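Local coordinates for protein polyprenyl synthetase (Nonlabens dokdonensis, PDB 6KD7) that probably condenses isoprenoid diphosphates as a magnesium-dependent prenyltransferase of the FPP/GGPP synthase family, making geranylgeranyl diphosphate, at residues A[126-131]-A[180-185]; A[222-225]-A[229-232]; A[2-7]-A[316-321]; A[78-83]-A[91-96]. One frame throughout, in Å; residues are numbered along the deposited sequence.

Interaction 1. Residues A[126-131]-A[180-185]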
# COMPACT_ATOMS: atom_id res chain seq x y z
N PHE A 126 38.33 -24.56 23.67
CA PHE A 126 37.04 -24.75 22.98
C PHE A 126 35.90 -24.54 23.96
O PHE A 126 35.05 -23.68 23.71
CB PHE A 126 36.91 -26.13 22.37
CG PHE A 126 35.64 -26.28 21.58
CD1 PHE A 126 35.60 -25.90 20.24
CD2 PHE A 126 34.50 -26.77 22.20
CE1 PHE A 126 34.43 -26.08 19.50
CE2 PHE A 126 33.34 -26.95 21.46
CZ PHE A 126 33.31 -26.61 20.12
N TYR A 127 35.94 -25.21 25.10
CA TYR A 127 34.89 -25.09 26.12
C TYR A 127 34.83 -23.65 26.61
O TYR A 127 33.75 -23.09 26.88
CB TYR A 127 35.04 -26.11 27.26
CG TYR A 127 33.94 -26.04 28.27
CD1 TYR A 127 32.78 -26.77 28.10
CD2 TYR A 127 34.02 -25.19 29.35
CE1 TYR A 127 31.74 -26.70 29.01
CE2 TYR A 127 32.98 -25.09 30.26
CZ TYR A 127 31.84 -25.86 30.08
OH TYR A 127 30.82 -25.73 30.96
N GLN A 128 35.96 -23.04 26.88
CA GLN A 128 35.95 -21.73 27.57
C GLN A 128 35.46 -20.65 26.58
O GLN A 128 34.79 -19.70 27.01
CB GLN A 128 37.37 -21.47 28.10
CG GLN A 128 37.69 -22.16 29.42
CD GLN A 128 39.07 -21.71 29.85
OE1 GLN A 128 40.08 -22.16 29.33
NE2 GLN A 128 39.10 -20.67 30.67
N LEU A 129 35.92 -20.76 25.34
CA LEU A 129 35.61 -19.84 24.21
C LEU A 129 34.09 -19.89 24.00
O LEU A 129 33.46 -18.81 24.08
CB LEU A 129 36.39 -20.28 22.97
CG LEU A 129 37.90 -19.96 22.99
CD1 LEU A 129 38.56 -20.49 21.74
CD2 LEU A 129 38.18 -18.46 23.18
N ASN A 130 33.52 -21.10 23.84
CA ASN A 130 32.07 -21.28 23.55
C ASN A 130 31.30 -20.66 24.68
O ASN A 130 30.35 -19.90 24.45
CB ASN A 130 31.64 -22.73 23.37
CG ASN A 130 31.86 -23.14 21.95
OD1 ASN A 130 32.96 -23.60 21.60
ND2 ASN A 130 30.82 -23.03 21.14
N LYS A 131 31.71 -20.92 25.92
CA LYS A 131 30.96 -20.42 27.09
C LYS A 131 30.91 -18.89 27.17
O LYS A 131 29.83 -18.37 27.32
CB LYS A 131 31.58 -21.01 28.36
CG LYS A 131 30.71 -20.89 29.60
CD LYS A 131 31.01 -21.98 30.59
CE LYS A 131 30.16 -21.90 31.83
NZ LYS A 131 30.14 -20.54 32.38
N GLY A 180 41.15 -13.78 23.77
CA GLY A 180 42.61 -13.81 23.46
C GLY A 180 43.36 -14.33 24.67
O GLY A 180 44.22 -15.18 24.50
N ALA A 181 42.94 -13.89 25.85
CA ALA A 181 43.45 -14.31 27.15
C ALA A 181 43.23 -15.83 27.31
O ALA A 181 44.17 -16.54 27.71
CB ALA A 181 42.80 -13.48 28.23
N ILE A 182 42.07 -16.35 26.92
CA ILE A 182 41.78 -17.81 27.01
C ILE A 182 42.77 -18.53 26.11
O ILE A 182 43.27 -19.57 26.49
CB ILE A 182 40.34 -18.13 26.59
CG1 ILE A 182 39.34 -17.68 27.65
CG2 ILE A 182 40.18 -19.61 26.23
CD1 ILE A 182 37.93 -17.65 27.10
N ILE A 183 43.01 -18.01 24.92
CA ILE A 183 43.93 -18.71 23.99
C ILE A 183 45.37 -18.72 24.53
O ILE A 183 46.12 -19.62 24.17
CB ILE A 183 43.77 -18.15 22.57
CG1 ILE A 183 42.39 -18.54 22.04
CG2 ILE A 183 44.88 -18.62 21.67
CD1 ILE A 183 41.90 -17.72 20.90
N ALA A 184 45.73 -17.73 25.34
CA ALA A 184 47.10 -17.61 25.92
C ALA A 184 47.21 -18.48 27.17
O ALA A 184 48.27 -18.46 27.80
CB ALA A 184 47.40 -16.16 26.26
N GLY A 185 46.11 -19.06 27.64
CA GLY A 185 46.08 -20.00 28.77
C GLY A 185 45.96 -19.27 30.08
O GLY A 185 46.17 -19.85 31.14
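Gln-128 and Ile-182 mark the closest backbone approach of helices 123-150 and 158-183, their CA atoms 7.0 Å apart. The two helices are neighbours in the all-helical isoprenoid synthase fold. Near the C-terminal end of the second, Gly-185 leaves helical geometry with positive phi, its N bonding back to Ile-182 O in a Schellman motif. Within this short length the contact is a worked example of how one branched side chain can serve two neighbours at once. With CG2 anti to the backbone N and CG1 beside it (chi1 -73°), Ile-182 spreads its two arms toward helix 123-150. CG2 lodges between Leu-129 CD2, at 3.8 Å, and Gln-128 CB, at 3.9 Å. The other arm ends with Ile-182 CD1 resting 3.8 Å from the carbonyl O of Gln-128. Leu-129 and Ile-182 run past each other in opposite senses, so their methyl groups meet alongside. Gln-191 of helix 188-215 touches both Gln-128 and Ile-182, and Ala-61 and Ala-64 of helix 58-82 lie against Ile-183. Another side of segment 126-131 serves the subunit interface, where Phe-126 and Tyr-127 make edge-to-face stacks with Tyr-127 and Phe-126 of the second subunit. Toward Ile-183 the packing is more open, and Leu-129 CD1 comes to 4.3 Å from Ile-183 CG1.

Interaction 2. Residues A[222-225]-A[229-232]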
# COMPACT_ATOMS: atom_id res chain seq x y z
N GLY A 222 28.64 8.73 5.52
CA GLY A 222 28.89 8.39 6.93
C GLY A 222 27.62 8.49 7.75
O GLY A 222 26.56 8.70 7.18
N LYS A 223 27.76 8.39 9.07
CA LYS A 223 26.57 8.45 9.96
C LYS A 223 25.91 9.82 9.88
O LYS A 223 26.60 10.83 10.05
CB LYS A 223 26.94 8.09 11.40
CG LYS A 223 26.29 6.82 11.92
CD LYS A 223 26.50 6.60 13.39
CE LYS A 223 26.45 7.89 14.18
NZ LYS A 223 26.20 7.62 15.61
N GLU A 224 24.59 9.83 9.73
CA GLU A 224 23.82 11.09 9.63
C GLU A 224 24.06 11.89 10.90
O GLU A 224 24.04 11.32 11.96
CB GLU A 224 22.35 10.71 9.49
CG GLU A 224 21.37 11.69 10.11
CD GLU A 224 19.93 11.23 10.14
OE1 GLU A 224 19.68 10.03 10.04
OE2 GLU A 224 19.06 12.08 10.28
N VAL A 225 24.29 13.19 10.79
CA VAL A 225 24.42 13.97 12.04
C VAL A 225 22.99 14.21 12.53
O VAL A 225 22.15 14.58 11.73
CB VAL A 225 25.18 15.29 11.81
CG1 VAL A 225 25.26 16.10 13.08
CG2 VAL A 225 26.56 15.02 11.27
N ILE A 229 18.52 12.29 17.29
CA ILE A 229 17.54 13.37 17.52
C ILE A 229 16.31 13.14 16.63
O ILE A 229 15.18 13.06 17.17
CB ILE A 229 18.16 14.75 17.30
CG1 ILE A 229 19.19 15.08 18.39
CG2 ILE A 229 17.02 15.76 17.29
CD1 ILE A 229 20.10 16.26 18.07
N ARG A 230 16.52 12.97 15.34
CA ARG A 230 15.43 12.76 14.38
C ARG A 230 14.55 11.58 14.83
O ARG A 230 13.30 11.66 14.67
CB ARG A 230 16.00 12.51 13.00
CG ARG A 230 14.91 12.17 11.99
CD ARG A 230 15.44 12.18 10.57
NE ARG A 230 16.38 11.09 10.42
CZ ARG A 230 16.05 9.81 10.43
NH1 ARG A 230 14.78 9.41 10.55
NH2 ARG A 230 17.01 8.91 10.32
N GLU A 231 15.15 10.52 15.36
CA GLU A 231 14.42 9.27 15.70
C GLU A 231 14.00 9.29 17.16
O GLU A 231 13.45 8.32 17.63
CB GLU A 231 15.29 8.06 15.40
CG GLU A 231 15.54 7.88 13.91
CD GLU A 231 16.24 6.57 13.55
OE1 GLU A 231 16.90 5.98 14.43
OE2 GLU A 231 16.14 6.15 12.37
N ASN A 232 14.24 10.40 17.85
CA ASN A 232 13.86 10.54 19.27
C ASN A 232 14.47 9.39 20.09
O ASN A 232 13.81 8.98 21.05
CB ASN A 232 12.33 10.62 19.44
CG ASN A 232 11.76 11.75 18.61
OD1 ASN A 232 12.24 12.89 18.68
ND2 ASN A 232 10.78 11.42 17.79
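Arg-230 grips the carboxylate of Glu-224 side-on, with NE and NH2 each holding one oxygen. The NH2 bond to Glu-224 OE1 is 2.9 Å long and nearly straight, at 172° about the hydrogen. Its twin, from Arg-230 NE to Glu-224 OE2, is also 2.9 Å and bends little more, at 168°. Both oxygens use their syn lone pairs and both lie in the guanidinium plane, so the two flat groups are almost coplanar: the worked case of a bidentate salt bridge that fixes the rotation of each partner. The bend of the arginine at chi3 (67°) turns its NE-NH2 edge to the glutamate. OE2 has a second cationic partner in Lys-271 of helix 264-281, while Arg-230 NH2 reaches Glu-231 OE2 at 3.5 Å, extending the pair into a network. Further out, Phe-259 makes a cation-pi contact with Arg-230, and short helix 227-230 finishes in a Schellman motif at Asn-232. Lys-223, though poorly ordered, is modelled in salt bridges with Asp-209 and Asp-213, which open and close the second DDxxD motif of trans-prenyltransferases on helix 188-215. The Glu-224 to Arg-230 bridge thus ties helix 227-230 to the loop that follows this second aspartate-rich motif.

Interaction 3. Residues A[2-7]-A[316-321]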
# COMPACT_ATOMS: atom_id res chain seq x y z
N ASN A 2 52.21 -6.35 17.98
CA ASN A 2 52.35 -5.77 16.63
C ASN A 2 51.48 -4.52 16.57
O ASN A 2 50.58 -4.36 17.43
CB ASN A 2 51.98 -6.76 15.54
CG ASN A 2 52.98 -7.89 15.49
OD1 ASN A 2 53.59 -8.12 14.46
ND2 ASN A 2 53.19 -8.57 16.60
N THR A 3 51.78 -3.67 15.60
CA THR A 3 50.97 -2.49 15.24
C THR A 3 49.59 -2.96 14.77
O THR A 3 49.51 -4.03 14.11
CB THR A 3 51.72 -1.69 14.16
OG1 THR A 3 51.60 -2.35 12.90
CG2 THR A 3 53.19 -1.52 14.51
N LEU A 4 48.55 -2.19 15.11
CA LEU A 4 47.19 -2.32 14.51
C LEU A 4 47.31 -2.62 13.01
O LEU A 4 46.61 -3.54 12.54
CB LEU A 4 46.40 -1.02 14.69
CG LEU A 4 45.72 -0.81 16.04
CD1 LEU A 4 44.68 0.31 15.91
CD2 LEU A 4 45.09 -2.10 16.58
N LYS A 5 48.13 -1.85 12.28
CA LYS A 5 48.18 -1.93 10.79
C LYS A 5 48.70 -3.32 10.39
O LYS A 5 48.21 -3.90 9.42
CB LYS A 5 49.05 -0.81 10.24
CG LYS A 5 48.90 -0.58 8.74
CD LYS A 5 50.17 -0.13 8.04
CE LYS A 5 50.19 -0.53 6.58
NZ LYS A 5 51.42 -0.03 5.91
N SER A 6 49.69 -3.82 11.09
CA SER A 6 50.29 -5.15 10.85
C SER A 6 49.24 -6.24 11.18
O SER A 6 49.05 -7.17 10.35
CB SER A 6 51.55 -5.28 11.68
OG SER A 6 51.90 -6.64 11.84
N LEU A 7 48.61 -6.17 12.36
CA LEU A 7 47.53 -7.13 12.77
C LEU A 7 46.38 -7.08 11.75
O LEU A 7 45.96 -8.17 11.29
CB LEU A 7 47.07 -6.80 14.19
CG LEU A 7 48.07 -7.16 15.28
CD1 LEU A 7 47.57 -6.71 16.63
CD2 LEU A 7 48.39 -8.65 15.28
N THR A 316 47.34 1.58 26.38
CA THR A 316 46.92 2.88 26.94
C THR A 316 46.77 3.86 25.77
O THR A 316 45.76 4.56 25.72
CB THR A 316 47.86 3.41 28.02
OG1 THR A 316 47.70 2.63 29.20
CG2 THR A 316 47.57 4.85 28.40
N ASP A 317 47.73 3.83 24.86
CA ASP A 317 47.74 4.67 23.65
C ASP A 317 46.60 4.26 22.74
O ASP A 317 46.04 5.14 22.08
CB ASP A 317 49.05 4.53 22.85
CG ASP A 317 50.22 5.24 23.54
OD1 ASP A 317 49.94 6.03 24.52
OD2 ASP A 317 51.40 4.97 23.12
N PHE A 318 46.35 2.97 22.58
CA PHE A 318 45.27 2.49 21.69
C PHE A 318 43.92 3.00 22.21
O PHE A 318 43.13 3.51 21.44
CB PHE A 318 45.34 0.98 21.55
CG PHE A 318 44.06 0.37 21.05
CD1 PHE A 318 43.05 0.05 21.94
CD2 PHE A 318 43.88 0.11 19.71
CE1 PHE A 318 41.89 -0.53 21.49
CE2 PHE A 318 42.70 -0.43 19.26
CZ PHE A 318 41.71 -0.75 20.15
N SER A 319 43.72 2.96 23.52
CA SER A 319 42.50 3.40 24.21
C SER A 319 42.32 4.90 23.99
O SER A 319 41.19 5.32 23.70
CB SER A 319 42.55 3.06 25.67
OG SER A 319 42.63 1.66 25.85
N LEU A 320 43.38 5.68 24.16
CA LEU A 320 43.29 7.14 23.95
C LEU A 320 43.04 7.42 22.46
O LEU A 320 42.10 8.11 22.18
CB LEU A 320 44.53 7.82 24.53
CG LEU A 320 44.69 7.72 26.05
CD1 LEU A 320 46.08 8.19 26.47
CD2 LEU A 320 43.65 8.52 26.79
N GLN A 321 43.73 6.75 21.55
CA GLN A 321 43.48 7.00 20.11
C GLN A 321 42.03 6.67 19.76
O GLN A 321 41.44 7.43 19.00
CB GLN A 321 44.46 6.17 19.28
CG GLN A 321 44.30 6.38 17.79
CD GLN A 321 44.90 5.26 16.97
OE1 GLN A 321 46.09 4.98 17.05
NE2 GLN A 321 44.07 4.62 16.17
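Leu-4 brings both methyl groups to one side of the Phe-318 ring, and this is the close-fitting part of the contact. Its CD1 lies at the edge, in the plane of the ring, 3.9 Å from Phe-318 CD2, while its CD2 is raised out of that plane and comes to 4.0 Å from Phe-318 CE2. Both methyls touch the same two ring carbons, one in plane and one above it. The aromatic side chain, whose CG stands anti to the backbone N (chi1 161°), meets the leucine at about a right angle. The two side chains bridge backbones held well apart, with 8.9 Å between the CA atoms of Leu-4 and Phe-318. Leu-42 and Leu-46 of helix 42-54 and Tyr-197 of helix 188-215 add to the packing round Phe-318. In this chain, an example of the isoprenoid synthase fold, the first helix (4-18) and the last (309-322) meet here, both also packing on helix 42-54. Were Leu-4 cut back to an alanine, the CD2-CE2 edge of Phe-318 would probably lose its neighbour and a gap would open between the two helices. Toward solvent the fit slackens: the exposed Gln-321 brings its NE2 only to 4.4 Å from Leu-4 CD1. At the N-terminal end of helix 4-18, Thr-3 is the N-cap, its OG1 accepting from Ser-6 N at 3.0 Å, and Asn-2 N is hydrogen-bonded to Glu-52 of helix 42-54.

Interaction 4. Residues A[78-83]-A[91-96]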
# COMPACT_ATOMS: atom_id res chain seq x y z
N HIS A 78 21.19 -8.59 10.91
CA HIS A 78 19.83 -8.67 11.48
C HIS A 78 19.42 -7.26 11.92
O HIS A 78 18.28 -6.86 11.75
CB HIS A 78 19.79 -9.69 12.60
CG HIS A 78 19.65 -11.10 12.16
ND1 HIS A 78 19.74 -11.50 10.83
CD2 HIS A 78 19.38 -12.21 12.88
CE1 HIS A 78 19.53 -12.83 10.75
NE2 HIS A 78 19.29 -13.28 11.99
N ASP A 79 20.36 -6.52 12.50
CA ASP A 79 20.04 -5.16 13.00
C ASP A 79 19.63 -4.24 11.85
O ASP A 79 18.69 -3.50 12.02
CB ASP A 79 21.20 -4.55 13.77
CG ASP A 79 20.74 -3.28 14.43
OD1 ASP A 79 19.97 -3.37 15.38
OD2 ASP A 79 21.10 -2.21 13.93
N ASP A 80 20.33 -4.31 10.73
CA ASP A 80 20.00 -3.49 9.55
C ASP A 80 18.56 -3.84 9.10
O ASP A 80 17.85 -2.93 8.70
CB ASP A 80 20.99 -3.73 8.41
CG ASP A 80 22.34 -3.05 8.55
OD1 ASP A 80 22.47 -2.08 9.34
OD2 ASP A 80 23.28 -3.53 7.83
N ILE A 81 18.15 -5.10 9.14
CA ILE A 81 16.76 -5.50 8.81
C ILE A 81 15.84 -4.85 9.85
O ILE A 81 14.96 -4.10 9.49
CB ILE A 81 16.55 -7.01 8.79
CG1 ILE A 81 17.37 -7.72 7.72
CG2 ILE A 81 15.07 -7.34 8.63
CD1 ILE A 81 17.41 -9.22 7.94
N MET A 82 16.06 -5.11 11.12
CA MET A 82 15.13 -4.64 12.18
C MET A 82 15.07 -3.11 12.23
O MET A 82 14.05 -2.59 12.63
CB MET A 82 15.49 -5.26 13.53
CG MET A 82 15.51 -6.77 13.45
SD MET A 82 15.74 -7.56 15.03
CE MET A 82 17.48 -7.28 15.29
N ASP A 83 16.15 -2.44 11.86
CA ASP A 83 16.18 -0.95 11.91
C ASP A 83 15.81 -0.36 10.55
O ASP A 83 15.80 0.85 10.45
CB ASP A 83 17.52 -0.46 12.44
CG ASP A 83 17.48 0.99 12.89
OD1 ASP A 83 16.74 1.30 13.81
OD2 ASP A 83 18.20 1.80 12.30
N LYS A 91 27.30 1.51 1.28
CA LYS A 91 26.85 0.46 0.34
C LYS A 91 25.48 -0.06 0.78
O LYS A 91 25.08 0.18 1.95
CB LYS A 91 27.85 -0.68 0.22
CG LYS A 91 29.20 -0.28 -0.36
CD LYS A 91 29.90 -1.46 -1.04
CE LYS A 91 31.10 -1.02 -1.86
NZ LYS A 91 31.71 0.20 -1.27
N GLU A 92 24.74 -0.65 -0.14
CA GLU A 92 23.40 -1.19 0.18
C GLU A 92 23.52 -2.24 1.28
O GLU A 92 24.46 -3.06 1.26
CB GLU A 92 22.73 -1.79 -1.06
CG GLU A 92 22.16 -0.70 -1.95
CD GLU A 92 21.28 -1.15 -3.10
OE1 GLU A 92 21.37 -2.35 -3.45
OE2 GLU A 92 20.49 -0.28 -3.60
N THR A 93 22.57 -2.24 2.20
CA THR A 93 22.45 -3.32 3.20
C THR A 93 22.09 -4.63 2.49
O THR A 93 21.53 -4.58 1.39
CB THR A 93 21.47 -2.89 4.27
OG1 THR A 93 20.28 -2.52 3.58
CG2 THR A 93 22.05 -1.75 5.08
N VAL A 94 22.37 -5.75 3.15
CA VAL A 94 22.12 -7.08 2.58
C VAL A 94 20.65 -7.20 2.22
O VAL A 94 20.39 -7.73 1.14
CB VAL A 94 22.58 -8.18 3.56
CG1 VAL A 94 22.03 -9.53 3.16
CG2 VAL A 94 24.11 -8.22 3.65
N HIS A 95 19.72 -6.76 3.07
CA HIS A 95 18.27 -7.00 2.79
C HIS A 95 17.77 -6.12 1.63
O HIS A 95 16.72 -6.44 1.07
CB HIS A 95 17.45 -6.82 4.04
CG HIS A 95 17.58 -5.50 4.67
ND1 HIS A 95 16.60 -4.52 4.49
CD2 HIS A 95 18.57 -4.95 5.39
CE1 HIS A 95 16.95 -3.45 5.15
NE2 HIS A 95 18.16 -3.69 5.73
N LYS A 96 18.48 -5.02 1.35
CA LYS A 96 18.17 -4.13 0.21
C LYS A 96 18.77 -4.68 -1.08
O LYS A 96 18.08 -4.69 -2.07
CB LYS A 96 18.67 -2.72 0.52
CG LYS A 96 17.80 -1.95 1.48
CD LYS A 96 16.35 -2.20 1.21
CE LYS A 96 15.48 -0.99 1.46
NZ LYS A 96 14.11 -1.22 0.97
O HOH W 1 23.10 -5.55 6.02
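The imidazole of His-95 lies with one face against the backbone of Ile-81, whose CA stands over the ring 4.0 Å from its centroid and 16° off the normal, a CH-pi contact. Ile-81 belongs to the first DDxxD motif of trans-prenyltransferases, Asp-79 to Asp-83 at the end of helix 58-82. The two side chains run antiparallel alongside each other, bringing Ile-81 CG1 to 3.8 Å from His-95 CG. His-95 reaches this place because its CG sits between backbone N and carbonyl carbon (chi1 58°), a crowded position that folds the ring back toward the aspartate-rich helix. Losing the ring to a serine at His-95 is likely to open a gap beside Ile-81 and leave its CA and CG1 without the surface that they pack on. The other flat group, the carboxylate of Asp-80, has Thr-93 CG2 3.5 Å from OD2. Its OD1 is in a salt bridge with Arg-88, a residue of the pyrophosphate pocket, and the side chain is about 6 Å from a bound magnesium ion. Thr-93 is the N-cap of helix 94-97, and its OG1 is hydrogen-bonded to Ala-85 O. A water bridges the two segments, donating to Asp-80 OD2 at 2.7 Å and accepting from Val-94 N at 3.0 Å.

Along the chain, interactions 4, 1 and 2 follow one another in series, and interaction 3 encloses all three by bringing the first and last helices together. Interactions 2 and 4 flank the magnesium and pyrophosphate site: their centres are 17 Å apart and their nearest atoms about 5 Å. Each lies by one of the two aspartate-rich motifs, carried by helices 188-215 and 58-82. Interaction 1, 38 Å from interaction 2 between centres and on the opposite side of the chain's centre, joins helices 123-150 and 158-183. Interactions 1 and 4 both touch the second subunit, so the subunit interface reaches both a packing contact and the first aspartate-rich motif.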